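Local coordinates for sulfur oxidation protein SOXB (Thermus thermophilus, PDB 2WDD) that hydrolyses a sulfur-sulfur bond in the Sox sulfur oxidation pathway, acting as a thiosulfohydrolase with a manganese centre, at residues A[48-53]-A[370-375]; A[68-73]-A[85-90]; A[377-382]-A[466-471]. All coordinates share one frame; numbering follows the deposited sequence. Where two conformers were deposited one is given.

Interaction 1: residues A[48-53]-A[370-375]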
loop_
_atom_site.group_PDB
_atom_site.type_symbol
_atom_site.label_atom_id
_atom_site.label_comp_id
_atom_site.label_asym_id
_atom_site.label_seq_id
_atom_site.Cartn_x
_atom_site.Cartn_y
_atom_site.Cartn_z
ATOM N N GLU A 48 -3.776 2.433 -10.626
ATOM C CA GLU A 48 -2.657 3.215 -10.128
ATOM C C GLU A 48 -3.050 4.687 -10.059
ATOM O O GLU A 48 -4.009 5.127 -10.696
ATOM C CB GLU A 48 -1.419 3.029 -11.012
ATOM C CG GLU A 48 -0.901 1.595 -10.973
ATOM C CD GLU A 48 -0.428 1.183 -9.584
ATOM O OE1 GLU A 48 0.329 1.946 -8.948
ATOM O OE2 GLU A 48 -0.857 0.115 -9.104
ATOM N N PRO A 49 -2.301 5.478 -9.280
ATOM C CA PRO A 49 -2.653 6.888 -9.104
ATOM C C PRO A 49 -2.525 7.710 -10.366
ATOM O O PRO A 49 -1.561 7.560 -11.117
ATOM C CB PRO A 49 -1.620 7.395 -8.092
ATOM C CG PRO A 49 -0.488 6.407 -8.140
ATOM C CD PRO A 49 -1.158 5.075 -8.443
ATOM N N PRO A 50 -3.434 8.661 -10.561
ATOM C CA PRO A 50 -3.281 9.552 -11.713
ATOM C C PRO A 50 -2.147 10.566 -11.471
ATOM O O PRO A 50 -1.587 11.108 -12.430
ATOM C CB PRO A 50 -4.640 10.263 -11.816
ATOM C CG PRO A 50 -5.574 9.499 -10.948
ATOM C CD PRO A 50 -4.765 8.738 -9.938
ATOM N N ASN A 51 -1.803 10.823 -10.203
ATOM C CA ASN A 51 -0.720 11.768 -9.907
ATOM C C ASN A 51 0.128 11.276 -8.758
ATOM O O ASN A 51 -0.402 10.749 -7.766
ATOM C CB ASN A 51 -1.251 13.147 -9.504
ATOM C CG ASN A 51 -2.177 13.739 -10.537
ATOM O OD1 ASN A 51 -1.741 14.447 -11.452
ATOM N ND2 ASN A 51 -3.468 13.452 -10.397
ATOM N N LEU A 52 1.437 11.469 -8.913
ATOM C CA LEU A 52 2.423 11.217 -7.859
ATOM C C LEU A 52 3.313 12.458 -7.903
ATOM O O LEU A 52 4.380 12.468 -8.520
ATOM C CB LEU A 52 3.222 9.940 -8.097
ATOM C CG LEU A 52 2.473 8.630 -7.825
ATOM C CD1 LEU A 52 3.333 7.443 -8.284
ATOM C CD2 LEU A 52 2.172 8.519 -6.322
ATOM N N ILE A 53 2.803 13.531 -7.314
ATOM C CA ILE A 53 3.467 14.823 -7.342
ATOM C C ILE A 53 4.715 14.852 -6.483
ATOM O O ILE A 53 4.726 14.359 -5.357
ATOM C CB ILE A 53 2.480 15.926 -6.956
ATOM C CG1 ILE A 53 1.330 15.958 -7.958
ATOM C CG2 ILE A 53 3.176 17.279 -6.820
ATOM C CD1 ILE A 53 0.089 16.683 -7.449
ATOM N N LEU A 370 -16.398 5.700 -12.187
ATOM C CA LEU A 370 -15.211 5.136 -11.554
ATOM C C LEU A 370 -14.916 5.729 -10.190
ATOM O O LEU A 370 -14.755 6.942 -10.065
ATOM C CB LEU A 370 -14.001 5.435 -12.437
ATOM C CG LEU A 370 -12.690 4.754 -12.026
ATOM C CD1 LEU A 370 -12.802 3.251 -12.214
ATOM C CD2 LEU A 370 -11.529 5.338 -12.850
ATOM N N LEU A 371 -14.786 4.866 -9.188
ATOM C CA LEU A 371 -14.398 5.297 -7.843
ATOM C C LEU A 371 -12.979 4.762 -7.611
ATOM O O LEU A 371 -12.758 3.549 -7.575
ATOM C CB LEU A 371 -15.350 4.727 -6.781
ATOM C CG LEU A 371 -16.775 5.281 -6.842
ATOM C CD1 LEU A 371 -17.680 4.550 -5.841
ATOM C CD2 LEU A 371 -16.748 6.801 -6.541
ATOM N N TYR A 372 -12.014 5.674 -7.525
ATOM C CA TYR A 372 -10.621 5.286 -7.296
ATOM C C TYR A 372 -10.139 5.992 -6.035
ATOM O O TYR A 372 -10.700 7.014 -5.629
ATOM C CB TYR A 372 -9.724 5.637 -8.497
ATOM C CG TYR A 372 -9.682 7.113 -8.839
ATOM C CD1 TYR A 372 -8.680 7.935 -8.331
ATOM C CD2 TYR A 372 -10.646 7.689 -9.664
ATOM C CE1 TYR A 372 -8.607 9.278 -8.677
ATOM C CE2 TYR A 372 -10.597 9.028 -9.992
ATOM C CZ TYR A 372 -9.594 9.832 -9.472
ATOM O OH TYR A 372 -9.530 11.166 -9.803
ATOM N N LYS A 373 -9.098 5.436 -5.428
ATOM C CA LYS A 373 -8.572 5.938 -4.170
ATOM C C LYS A 373 -7.198 6.593 -4.226
ATOM O O LYS A 373 -6.958 7.603 -3.569
ATOM C CB LYS A 373 -8.489 4.773 -3.168
ATOM C CG LYS A 373 -7.694 5.094 -1.899
ATOM C CD LYS A 373 -8.551 5.908 -0.933
ATOM C CE LYS A 373 -7.761 6.389 0.289
ATOM N NZ LYS A 373 -8.702 6.835 1.366
ATOM N N ARG A 374 -6.272 6.001 -4.972
ATOM C CA ARG A 374 -4.902 6.496 -4.987
ATOM C C ARG A 374 -4.650 7.755 -5.799
ATOM O O ARG A 374 -5.099 7.866 -6.939
ATOM C CB ARG A 374 -3.933 5.390 -5.400
ATOM C CG ARG A 374 -3.866 4.226 -4.420
ATOM C CD ARG A 374 -2.424 3.843 -4.128
ATOM N NE ARG A 374 -1.593 5.016 -3.876
ATOM C CZ ARG A 374 -0.351 5.164 -4.326
ATOM N NH1 ARG A 374 0.328 6.265 -4.044
ATOM N NH2 ARG A 374 0.224 4.202 -5.034
ATOM N N ASP A 375 -3.914 8.688 -5.193
ATOM C CA ASP A 375 -3.532 9.947 -5.826
ATOM C C ASP A 375 -2.802 10.784 -4.783
ATOM O O ASP A 375 -3.074 10.664 -3.594
ATOM C CB ASP A 375 -4.757 10.734 -6.313
ATOM C CG ASP A 375 -4.367 11.964 -7.129
ATOM O OD1 ASP A 375 -3.853 11.752 -8.244
ATOM O OD2 ASP A 375 -4.485 13.120 -6.642
#

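Interaction 2: residues A[68-73]-A[85-90]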
loop_
_atom_site.group_PDB
_atom_site.type_symbol
_atom_site.label_atom_id
_atom_site.label_comp_id
_atom_site.label_asym_id
_atom_site.label_seq_id
_atom_site.Cartn_x
_atom_site.Cartn_y
_atom_site.Cartn_z
ATOM N N GLU A 68 1.136 8.285 -18.842
ATOM C CA GLU A 68 1.884 7.925 -20.039
ATOM C C GLU A 68 3.373 7.805 -19.748
ATOM O O GLU A 68 4.089 6.986 -20.353
ATOM C CB GLU A 68 1.628 8.942 -21.152
ATOM C CG GLU A 68 0.148 9.143 -21.461
ATOM C CD GLU A 68 -0.545 10.228 -20.629
ATOM O OE1 GLU A 68 0.012 10.699 -19.609
ATOM O OE2 GLU A 68 -1.709 10.569 -20.970
ATOM N N ALA A 69 3.846 8.655 -18.844
ATOM C CA ALA A 69 5.264 8.694 -18.500
ATOM C C ALA A 69 5.789 7.364 -17.977
ATOM O O ALA A 69 6.896 6.968 -18.308
ATOM C CB ALA A 69 5.544 9.816 -17.495
ATOM N N ILE A 70 5.016 6.687 -17.131
ATOM C CA ILE A 70 5.487 5.410 -16.609
ATOM C C ILE A 70 5.564 4.362 -17.713
ATOM O O ILE A 70 6.464 3.526 -17.721
ATOM C CB ILE A 70 4.674 4.940 -15.389
ATOM C CG1 ILE A 70 5.453 3.858 -14.631
ATOM C CG2 ILE A 70 3.298 4.470 -15.791
ATOM C CD1 ILE A 70 4.808 3.475 -13.283
ATOM N N LEU A 71 4.625 4.404 -18.649
ATOM C CA LEU A 71 4.667 3.467 -19.769
ATOM C C LEU A 71 5.934 3.702 -20.593
ATOM O O LEU A 71 6.649 2.761 -20.918
ATOM C CB LEU A 71 3.405 3.572 -20.633
ATOM C CG LEU A 71 2.076 3.309 -19.909
ATOM C CD1 LEU A 71 0.925 3.481 -20.870
ATOM C CD2 LEU A 71 2.048 1.922 -19.270
ATOM N N ARG A 72 6.244 4.964 -20.874
ATOM C CA ARG A 72 7.433 5.287 -21.655
ATOM C C ARG A 72 8.712 4.908 -20.919
ATOM O O ARG A 72 9.655 4.371 -21.514
ATOM C CB ARG A 72 7.450 6.776 -21.991
ATOM C CG ARG A 72 6.360 7.182 -22.965
ATOM C CD ARG A 72 6.595 8.599 -23.469
ATOM N NE ARG A 72 6.416 9.615 -22.431
ATOM C CZ ARG A 72 5.280 10.283 -22.224
ATOM N NH1 ARG A 72 4.213 10.016 -22.962
ATOM N NH2 ARG A 72 5.219 11.229 -21.286
ATOM N N TYR A 73 8.755 5.210 -19.623
ATOM C CA TYR A 73 9.948 4.934 -18.826
ATOM C C TYR A 73 10.374 3.476 -18.902
ATOM O O TYR A 73 11.557 3.166 -19.023
ATOM C CB TYR A 73 9.702 5.337 -17.370
ATOM C CG TYR A 73 10.913 5.218 -16.474
ATOM C CD1 TYR A 73 11.706 6.333 -16.188
ATOM C CD2 TYR A 73 11.238 4.013 -15.866
ATOM C CE1 TYR A 73 12.801 6.233 -15.343
ATOM C CE2 TYR A 73 12.327 3.912 -15.025
ATOM C CZ TYR A 73 13.113 5.011 -14.783
ATOM O OH TYR A 73 14.192 4.906 -13.921
ATOM N N LEU A 85 -1.907 -2.876 -15.548
ATOM C CA LEU A 85 -1.479 -2.871 -14.149
ATOM C C LEU A 85 -0.742 -1.581 -13.780
ATOM O O LEU A 85 -0.871 -1.045 -12.677
ATOM C CB LEU A 85 -0.512 -4.034 -13.897
ATOM C CG LEU A 85 -1.128 -5.352 -13.408
ATOM C CD1 LEU A 85 -2.147 -5.900 -14.389
ATOM C CD2 LEU A 85 -0.021 -6.372 -13.135
ATOM N N LEU A 86 0.091 -1.129 -14.710
ATOM C CA LEU A 86 1.061 -0.079 -14.465
ATOM C C LEU A 86 0.589 1.359 -14.403
ATOM O O LEU A 86 1.210 2.188 -13.730
ATOM C CB LEU A 86 2.160 -0.208 -15.531
ATOM C CG LEU A 86 3.503 0.494 -15.347
ATOM C CD1 LEU A 86 4.188 0.009 -14.070
ATOM C CD2 LEU A 86 4.404 0.179 -16.564
ATOM N N SER A 87 -0.475 1.681 -15.128
ATOM C CA SER A 87 -0.891 3.068 -15.252
ATOM C C SER A 87 -2.415 3.242 -15.236
ATOM O O SER A 87 -3.157 2.302 -15.535
ATOM C CB SER A 87 -0.353 3.552 -16.609
ATOM O OG SER A 87 -0.791 4.851 -16.962
ATOM N N TYR A 88 -2.877 4.461 -14.955
ATOM C CA TYR A 88 -4.312 4.767 -15.001
ATOM C C TYR A 88 -4.773 4.945 -16.456
ATOM O O TYR A 88 -5.971 4.980 -16.719
ATOM C CB TYR A 88 -4.638 6.064 -14.224
ATOM C CG TYR A 88 -4.107 7.342 -14.857
ATOM C CD1 TYR A 88 -4.868 8.087 -15.755
ATOM C CD2 TYR A 88 -2.846 7.804 -14.533
ATOM C CE1 TYR A 88 -4.340 9.252 -16.344
ATOM C CE2 TYR A 88 -2.333 8.949 -15.087
ATOM C CZ TYR A 88 -3.070 9.660 -15.987
ATOM O OH TYR A 88 -2.515 10.813 -16.503
ATOM N N VAL A 89 -3.838 5.122 -17.388
ATOM C CA VAL A 89 -4.215 5.341 -18.791
ATOM C C VAL A 89 -5.077 4.179 -19.297
ATOM O O VAL A 89 -4.737 3.021 -19.081
ATOM C CB VAL A 89 -2.966 5.587 -19.672
ATOM C CG1 VAL A 89 -3.331 5.613 -21.159
ATOM C CG2 VAL A 89 -2.298 6.903 -19.267
ATOM N N ASP A 90 -6.205 4.505 -19.930
ATOM C CA ASP A 90 -7.141 3.504 -20.472
ATOM C C ASP A 90 -7.703 2.556 -19.432
ATOM O O ASP A 90 -8.178 1.471 -19.775
ATOM C CB ASP A 90 -6.490 2.666 -21.588
ATOM C CG ASP A 90 -5.803 3.511 -22.649
ATOM O OD1 ASP A 90 -6.346 4.569 -23.026
ATOM O OD2 ASP A 90 -4.743 3.074 -23.140
#

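Interaction 3: residues A[377-382]-A[466-471]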
loop_
_atom_site.group_PDB
_atom_site.type_symbol
_atom_site.label_atom_id
_atom_site.label_comp_id
_atom_site.label_asym_id
_atom_site.label_seq_id
_atom_site.Cartn_x
_atom_site.Cartn_y
_atom_site.Cartn_z
ATOM N N LEU A 377 -3.307 13.915 -4.146
ATOM C CA LEU A 377 -4.191 14.919 -3.586
ATOM C C LEU A 377 -5.681 14.687 -3.510
ATOM O O LEU A 377 -6.351 15.284 -2.654
ATOM C CB LEU A 377 -3.996 16.229 -4.370
ATOM C CG LEU A 377 -2.554 16.737 -4.459
ATOM C CD1 LEU A 377 -2.496 17.918 -5.424
ATOM C CD2 LEU A 377 -2.053 17.146 -3.071
ATOM N N TYR A 378 -6.226 13.961 -4.480
ATOM C CA TYR A 378 -7.669 13.891 -4.608
ATOM C C TYR A 378 -8.110 12.578 -5.238
ATOM O O TYR A 378 -7.447 12.052 -6.121
ATOM C CB TYR A 378 -8.131 15.052 -5.512
ATOM C CG TYR A 378 -9.561 14.922 -5.991
ATOM C CD1 TYR A 378 -10.610 15.414 -5.238
ATOM C CD2 TYR A 378 -9.851 14.293 -7.197
ATOM C CE1 TYR A 378 -11.928 15.240 -5.644
ATOM C CE2 TYR A 378 -11.171 14.105 -7.614
ATOM C CZ TYR A 378 -12.198 14.601 -6.836
ATOM O OH TYR A 378 -13.503 14.427 -7.239
ATOM N N SER A 379 -9.251 12.067 -4.801
ATOM C CA SER A 379 -9.799 10.863 -5.414
ATOM C C SER A 379 -11.331 10.889 -5.412
ATOM O O SER A 379 -11.953 11.541 -4.578
ATOM C CB SER A 379 -9.291 9.599 -4.721
ATOM O OG SER A 379 -10.067 9.325 -3.557
ATOM N N THR A 380 -11.951 10.158 -6.331
ATOM C CA THR A 380 -13.418 10.135 -6.345
ATOM C C THR A 380 -13.972 9.329 -5.180
ATOM O O THR A 380 -15.047 9.662 -4.660
ATOM C CB THR A 380 -13.969 9.627 -7.676
ATOM O OG1 THR A 380 -13.320 8.390 -7.993
ATOM C CG2 THR A 380 -13.734 10.658 -8.780
ATOM N N TRP A 381 -13.254 8.290 -4.750
ATOM C CA TRP A 381 -13.708 7.535 -3.584
ATOM C C TRP A 381 -13.721 8.456 -2.362
ATOM O O TRP A 381 -14.695 8.482 -1.615
ATOM C CB TRP A 381 -12.816 6.318 -3.288
ATOM C CG TRP A 381 -13.101 5.762 -1.903
ATOM C CD1 TRP A 381 -12.354 5.952 -0.773
ATOM C CD2 TRP A 381 -14.310 5.106 -1.475
ATOM N NE1 TRP A 381 -12.990 5.394 0.317
ATOM C CE2 TRP A 381 -14.187 4.865 -0.091
ATOM C CE3 TRP A 381 -15.455 4.641 -2.146
ATOM C CZ2 TRP A 381 -15.179 4.203 0.646
ATOM C CZ3 TRP A 381 -16.440 3.990 -1.412
ATOM C CH2 TRP A 381 -16.297 3.781 -0.032
ATOM N N ASP A 382 -12.647 9.217 -2.148
ATOM C CA ASP A 382 -12.600 10.069 -0.964
ATOM C C ASP A 382 -13.639 11.177 -1.024
ATOM O O ASP A 382 -14.171 11.606 0.011
ATOM C CB ASP A 382 -11.198 10.613 -0.714
ATOM C CG ASP A 382 -10.216 9.525 -0.337
ATOM O OD1 ASP A 382 -10.503 8.748 0.600
ATOM O OD2 ASP A 382 -9.202 9.373 -1.046
ATOM N N VAL A 466 -1.386 13.152 0.489
ATOM C CA VAL A 466 -2.001 14.234 1.267
ATOM C C VAL A 466 -3.471 13.995 1.595
ATOM O O VAL A 466 -4.270 13.675 0.709
ATOM C CB VAL A 466 -1.903 15.566 0.495
ATOM C CG1 VAL A 466 -2.480 16.739 1.315
ATOM C CG2 VAL A 466 -0.463 15.836 0.071
ATOM N N SER A 467 -3.819 14.174 2.866
ATOM C CA SER A 467 -5.198 14.040 3.328
ATOM C C SER A 467 -6.128 14.786 2.374
ATOM O O SER A 467 -5.797 15.890 1.913
ATOM C CB SER A 467 -5.319 14.657 4.726
ATOM O OG SER A 467 -6.655 14.619 5.201
ATOM N N ARG A 468 -7.283 14.191 2.089
ATOM C CA ARG A 468 -8.270 14.810 1.207
ATOM C C ARG A 468 -9.271 15.544 2.078
ATOM O O ARG A 468 -9.800 14.973 3.023
ATOM C CB ARG A 468 -8.982 13.751 0.367
ATOM C CG ARG A 468 -8.053 12.996 -0.582
ATOM C CD ARG A 468 -7.246 11.886 0.120
ATOM N NE ARG A 468 -6.875 10.876 -0.862
ATOM C CZ ARG A 468 -5.793 10.925 -1.641
ATOM N NH1 ARG A 468 -4.869 11.871 -1.473
ATOM N NH2 ARG A 468 -5.625 9.983 -2.562
ATOM N N VAL A 469 -9.491 16.821 1.790
ATOM C CA VAL A 469 -10.376 17.632 2.614
ATOM C C VAL A 469 -11.591 18.101 1.841
ATOM O O VAL A 469 -11.535 19.070 1.083
ATOM C CB VAL A 469 -9.642 18.810 3.268
ATOM C CG1 VAL A 469 -10.499 19.374 4.395
ATOM C CG2 VAL A 469 -8.272 18.365 3.792
ATOM N N PHE A 470 -12.677 17.368 2.003
ATOM C CA PHE A 470 -13.905 17.707 1.304
ATOM C C PHE A 470 -14.533 18.907 1.992
ATOM O O PHE A 470 -14.687 18.910 3.217
ATOM C CB PHE A 470 -14.866 16.528 1.330
ATOM C CG PHE A 470 -16.089 16.739 0.495
ATOM C CD1 PHE A 470 -15.989 16.933 -0.877
ATOM C CD2 PHE A 470 -17.337 16.758 1.084
ATOM C CE1 PHE A 470 -17.118 17.154 -1.639
ATOM C CE2 PHE A 470 -18.476 16.968 0.315
ATOM C CZ PHE A 470 -18.365 17.167 -1.036
ATOM N N GLY A 471 -14.880 19.929 1.211
ATOM C CA GLY A 471 -15.454 21.157 1.744
ATOM C C GLY A 471 -14.482 22.321 1.659
ATOM O O GLY A 471 -14.819 23.466 1.958
HETATM O O HOH W 1 -5.436 17.127 -0.613
#

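Interaction 1: residues A[48-53]-A[370-375]
Pro49 and Asp375 mark the closest approach of two irregular chain segments, their CA atoms 4.6 Å apart, and just beside them Pro49 CA makes a CA-H...O contact of 3.4 Å with Arg374 O. Pro50 CD reaches the same carbonyl oxygen, 3.1 Å from Arg374 O, so two consecutive prolines close around it. A direct hydrogen bond runs from Asn51 ND2 to Asp375 OD1, 2.8 Å long and nearly straight at 165°. OD1 is met on its syn side and lies in the amide plane, although amide and carboxylate are turned 85° apart. With CG anti to the backbone N (chi1 -173°), the Asp375 carboxylate runs alongside the Asn51 side chain. Its other oxygen, OD2, is hydrogen-bonded by the hydroxyl of Tyr555, and Asn51 ND2 also bonds to Arg556 O.

Arg374 has two deposited conformers. In the one described here the chain bends at chi2 and chi3 and one guanidinium face lies over the Pro49 ring, with Pro49 CD 3.8 Å from Arg374 NH2; Leu52 CD2 approaches NH1 obliquely. Farther along, Pro50 CG packs on Tyr372 CE1 at 3.8 Å. Arg374 NH1 forms a salt bridge with Asp465, while Glu48, whose OE2 is salt-bridged to Lys310, keeps OE1 4.5 Å from Arg374 NH2, too far for a salt bridge. The contact thus holds the buried Asp375 carboxylate between Asn51 and Tyr555, and the modelled Arg374 side chain lies about 4 Å from that of the manganese ligand His288 and about 9 Å from the ion.

Interaction 2: residues A[68-73]-A[85-90]
Ile70 and Leu86 meet because each directs its chain away from its own backbone N: CG1 of Ile70 is anti to it (chi1 -163°), as is CG of Leu86 (chi1 -164°). The two side chains cross at a slant, and their CD1 methyls, Ile70 CD1 and Leu86 CD1, touch at 3.6 Å. The other Leu86 branch, CD2, lies 4.0 Å from Leu71 CD2, the two leucines lying antiparallel, each running past the other. Ser87 CB fits between neighbours of the same helix, 3.9 Å from both Ile70 CG2 and Leu71 CD2.

Just past the helix end, Ser87 OG accepts from Val89 N at 3.1 Å, an ST turn, and the same oxygen is hydrogen-bonded to the carbonyl of Gly67. That turn presents Val89 CG2 to the other helix, 3.7 Å from Glu68 N and also against Glu68 CG. The carboxylate of Glu68 has its main partner in Arg556, with which OE2 forms a salt bridge.

Helix 67-74 is therefore packed along one side against the C-terminal end of helix 81-86 and the turn that leads from it to helix 91-98, while Leu86 also touches Leu290 in a nearby loop.

Interaction 3: residues A[377-382]-A[466-471]
The Arg468 guanidinium has Tyr378 N over one face, 3.8 Å above its plane and offset toward the rim, while Asp382 and Val466 O lie at its edge. Two bonds use that edge: Arg468 NE donates to Asp382 OD2 at 2.8 Å in a salt bridge, and NH1 donates to Val466 O at 2.9 Å, folding the arginine back on its own segment. The chain bends at chi2 (80°), which turns CD toward Asp382 OD2. The two planes are 73° apart, and NE reaches OD2 from above the carboxylate plane. Ser379 OG donates to OD2 from the opposite face, 2.7 Å away, gripping this oxygen from both sides, while OD1 is salt-bridged to Lys373. Arg468 NH2 additionally bonds to the carbonyls of Lys373 and Asp375.

An alanine at Arg468 would probably leave Asp382 OD2 without its salt-bridge partner and take the guanidinium donors away from the carbonyls of Val466, Lys373 and Asp375. Nearby, Leu377 CD2 packs on Val466 CG2 at 3.8 Å.

Ser379 OG also accepts from Asp382 N at 2.9 Å, a serine N-cap. The arrangement thus joins the capped start of helix 380-392 to strand 468-470, which pairs antiparallel with 398-401, in the region matching the 5'-nucleotidase C-terminal domain family.

Interaction 2 is nested along the chain within the long loop closed by interaction 1; interaction 3 follows both. The centres of interactions 1 and 2 lie about 12 Å apart, and they touch where Pro50 packs on the Tyr88 ring and Glu48 on the backbone of Leu85 and Leu86. Interactions 1 and 3 are closer still, about 10 Å between centres, joined by the Lys373-Asp382 salt bridge. Interactions 2 and 3 lie about 22 Å apart between centres and do not touch, so 48-53 with 370-375 stands between them. Together they connect the helices 67-74 and 81-86 to helix 380-392 and strand 468-470, with interaction 1 nearest the manganese, the Arg374 side chain about 9 Å from the ion.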